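Local coordinates for aspartate aminotransferase (Leishmania major, PDB 4H51) that transfers the amino group of L-aspartate to 2-oxoglutarate as a pyridoxal 5'-phosphate-dependent homodimeric enzyme, at the interface of chains A and B. Numbering follows the deposited sequence. Chains: chain A/B, Aspartate aminotransferase.

The interface of chains A and B. Residues chain A 63, 67-68, 71, 268-272, 308, 312; chain B 81-82, 306-308.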
# COMPACT_ATOMS: atom_id res chain seq x y z
N PRO A 63 -3.06 2.79 -22.21
CA PRO A 63 -2.63 3.99 -21.47
C PRO A 63 -3.23 5.21 -22.09
O PRO A 63 -3.10 5.41 -23.32
CB PRO A 63 -1.10 4.01 -21.65
CG PRO A 63 -0.76 2.88 -22.55
CD PRO A 63 -1.99 2.18 -23.00
N VAL A 67 -2.47 10.65 -19.98
CA VAL A 67 -1.48 10.10 -19.03
C VAL A 67 -0.07 10.04 -19.63
O VAL A 67 0.90 10.36 -18.96
CB VAL A 67 -1.88 8.72 -18.52
CG1 VAL A 67 -0.73 8.03 -17.77
CG2 VAL A 67 -3.12 8.85 -17.62
N ARG A 68 0.02 9.62 -20.89
CA ARG A 68 1.29 9.74 -21.64
C ARG A 68 1.87 11.14 -21.61
O ARG A 68 3.04 11.31 -21.35
CB ARG A 68 1.10 9.31 -23.09
CG ARG A 68 0.97 7.83 -23.21
CD ARG A 68 2.35 7.23 -23.03
NE ARG A 68 2.36 5.80 -23.32
CZ ARG A 68 2.51 4.82 -22.43
NH1 ARG A 68 2.67 5.03 -21.13
NH2 ARG A 68 2.50 3.58 -22.89
N GLU A 71 3.17 11.90 -18.06
CA GLU A 71 4.43 11.24 -17.71
C GLU A 71 5.65 12.09 -18.17
O GLU A 71 6.61 12.25 -17.42
CB GLU A 71 4.50 9.81 -18.30
CG GLU A 71 3.64 8.76 -17.60
CD GLU A 71 4.37 7.98 -16.50
OE1 GLU A 71 5.42 8.44 -16.01
OE2 GLU A 71 3.88 6.88 -16.11
N GLY A 268 -7.36 5.19 -16.00
CA GLY A 268 -6.53 4.05 -16.36
C GLY A 268 -5.23 3.88 -15.61
O GLY A 268 -4.23 3.38 -16.18
N LEU A 269 -5.22 4.28 -14.35
CA LEU A 269 -4.03 4.14 -13.50
C LEU A 269 -4.08 2.90 -12.61
O LEU A 269 -3.58 2.89 -11.49
CB LEU A 269 -3.88 5.40 -12.65
CG LEU A 269 -3.61 6.71 -13.42
CD1 LEU A 269 -3.49 7.92 -12.49
CD2 LEU A 269 -2.40 6.64 -14.34
N TYR A 270 -4.68 1.84 -13.10
CA TYR A 270 -4.79 0.59 -12.35
C TYR A 270 -3.52 0.25 -11.60
O TYR A 270 -3.59 0.04 -10.42
CB TYR A 270 -5.12 -0.61 -13.25
CG TYR A 270 -6.19 -0.35 -14.27
CD1 TYR A 270 -5.88 0.17 -15.48
CD2 TYR A 270 -7.53 -0.67 -14.00
CE1 TYR A 270 -6.88 0.42 -16.42
CE2 TYR A 270 -8.50 -0.42 -14.94
CZ TYR A 270 -8.17 0.10 -16.15
OH TYR A 270 -9.19 0.39 -17.04
N SER A 271 -2.39 0.25 -12.29
CA SER A 271 -1.12 -0.26 -11.67
C SER A 271 -0.52 0.73 -10.68
O SER A 271 0.38 0.37 -9.95
CB SER A 271 -0.06 -0.59 -12.72
OG SER A 271 0.30 0.53 -13.52
N GLU A 272 -0.98 1.97 -10.68
CA GLU A 272 -0.29 3.02 -9.90
C GLU A 272 -1.01 3.34 -8.55
O GLU A 272 -0.47 4.01 -7.69
CB GLU A 272 -0.09 4.25 -10.75
CG GLU A 272 0.84 4.07 -11.95
CD GLU A 272 2.08 3.26 -11.65
OE1 GLU A 272 2.78 3.48 -10.62
OE2 GLU A 272 2.30 2.32 -12.44
N HIS A 308 3.83 8.35 -7.53
CA HIS A 308 3.75 8.48 -8.99
C HIS A 308 2.32 8.62 -9.51
O HIS A 308 2.03 9.51 -10.25
CB HIS A 308 4.46 7.31 -9.68
CG HIS A 308 4.59 7.45 -11.22
ND1 HIS A 308 5.27 8.46 -11.79
CD2 HIS A 308 4.11 6.67 -12.27
CE1 HIS A 308 5.26 8.35 -13.15
NE2 HIS A 308 4.55 7.27 -13.46
N LEU A 312 0.70 12.01 -11.34
CA LEU A 312 0.10 11.94 -12.66
C LEU A 312 -1.33 12.48 -12.61
O LEU A 312 -1.73 13.30 -13.44
CB LEU A 312 0.08 10.49 -13.17
CG LEU A 312 1.39 9.83 -13.67
CD1 LEU A 312 1.10 8.36 -13.97
CD2 LEU A 312 1.93 10.51 -14.91
N TYR B 81 -0.62 0.30 -17.98
CA TYR B 81 -0.87 0.48 -16.53
C TYR B 81 -1.85 -0.57 -16.02
O TYR B 81 -2.59 -0.32 -15.06
CB TYR B 81 -1.49 1.87 -16.30
CG TYR B 81 -0.55 2.97 -16.62
CD1 TYR B 81 0.36 3.41 -15.69
CD2 TYR B 81 -0.55 3.57 -17.86
CE1 TYR B 81 1.26 4.43 -15.98
CE2 TYR B 81 0.34 4.57 -18.17
CZ TYR B 81 1.22 5.01 -17.21
OH TYR B 81 2.12 6.00 -17.51
N GLU B 82 -1.91 -1.72 -16.69
CA GLU B 82 -2.79 -2.78 -16.25
C GLU B 82 -2.36 -3.29 -14.90
O GLU B 82 -1.18 -3.23 -14.54
CB GLU B 82 -2.81 -3.94 -17.23
CG GLU B 82 -3.12 -3.49 -18.64
CD GLU B 82 -4.35 -2.69 -18.67
OE1 GLU B 82 -5.31 -3.24 -18.18
OE2 GLU B 82 -4.35 -1.52 -19.22
N PRO B 306 1.74 -0.96 -6.15
CA PRO B 306 2.10 0.03 -7.16
C PRO B 306 3.31 -0.42 -8.00
O PRO B 306 4.29 -0.94 -7.47
CB PRO B 306 2.42 1.31 -6.35
CG PRO B 306 2.83 0.79 -5.00
CD PRO B 306 2.08 -0.51 -4.78
N ALA B 307 3.22 -0.18 -9.29
CA ALA B 307 4.19 -0.76 -10.23
C ALA B 307 5.42 0.10 -10.47
O ALA B 307 6.49 -0.42 -10.75
CB ALA B 307 3.53 -1.13 -11.54
N HIS B 308 5.29 1.42 -10.39
CA HIS B 308 6.38 2.27 -10.86
C HIS B 308 7.69 2.01 -10.14
O HIS B 308 8.73 1.84 -10.79
CB HIS B 308 5.98 3.73 -10.77
CG HIS B 308 6.93 4.66 -11.46
ND1 HIS B 308 7.10 4.64 -12.82
CD2 HIS B 308 7.74 5.68 -10.97
CE1 HIS B 308 8.01 5.57 -13.14
NE2 HIS B 308 8.38 6.21 -12.02
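Part of the two-fold homodimer interface of a class-I (fold type I) aminotransferase, this patch is built around B:Tyr81, a loop residue whose ring inserts into chain A. With CG anti to the carbonyl carbon (chi1 -66°), the ring reaches towards A:Val67 and A:Glu71, its phenol OH foremost. A:Val67 CG1, on helix 65-76, meets B:Tyr81 CZ tip to tip at 3.6 Å, A:Pro63 CB lies at the ring edge beside CD2 and CE2, and the A:Glu272 CG methylene packs against CD1. Nearby, A:His308 and B:His308, both near the start of helix 307-318, approach crosswise and stack their imidazoles, centroids 3.7 Å apart and planes 10° apart; A:Leu312 CG covers the far face of the A:His308 ring, towards its rim.

Between ring and stack sits A:Glu71, its chain bent at chi2 (-92°). Its OE2 accepts the B:Tyr81 phenol OH through the anti lone pair, the carboxylate nearly coplanar with the phenol ring. From above the carboxylate plane, A:His308 NE2 donates to the same A:Glu71 OE2 at 2.8 Å, almost straight and close to the imidazole plane. Two donors thus grip one oxygen, which may favour a charged carboxylate, and the near-planar NE2 bond should hold the stacked imidazole in its rotation.

Farther out, the 3-10 turn 270-272 supplies the polar rim. A:Ser271 N donates to B:Tyr81 O at 2.8 Å from above the carbonyl plane, and A:Ser271 O receives B:Ala307 N at 3.0 Å. A:Ser271 OG bonds A:Glu272 OE2 at 2.9 Å, steadying the carboxylate whose OE1, through its syn lone pair, takes a longer bond from B:His308 N (3.3 Å) at the helix start.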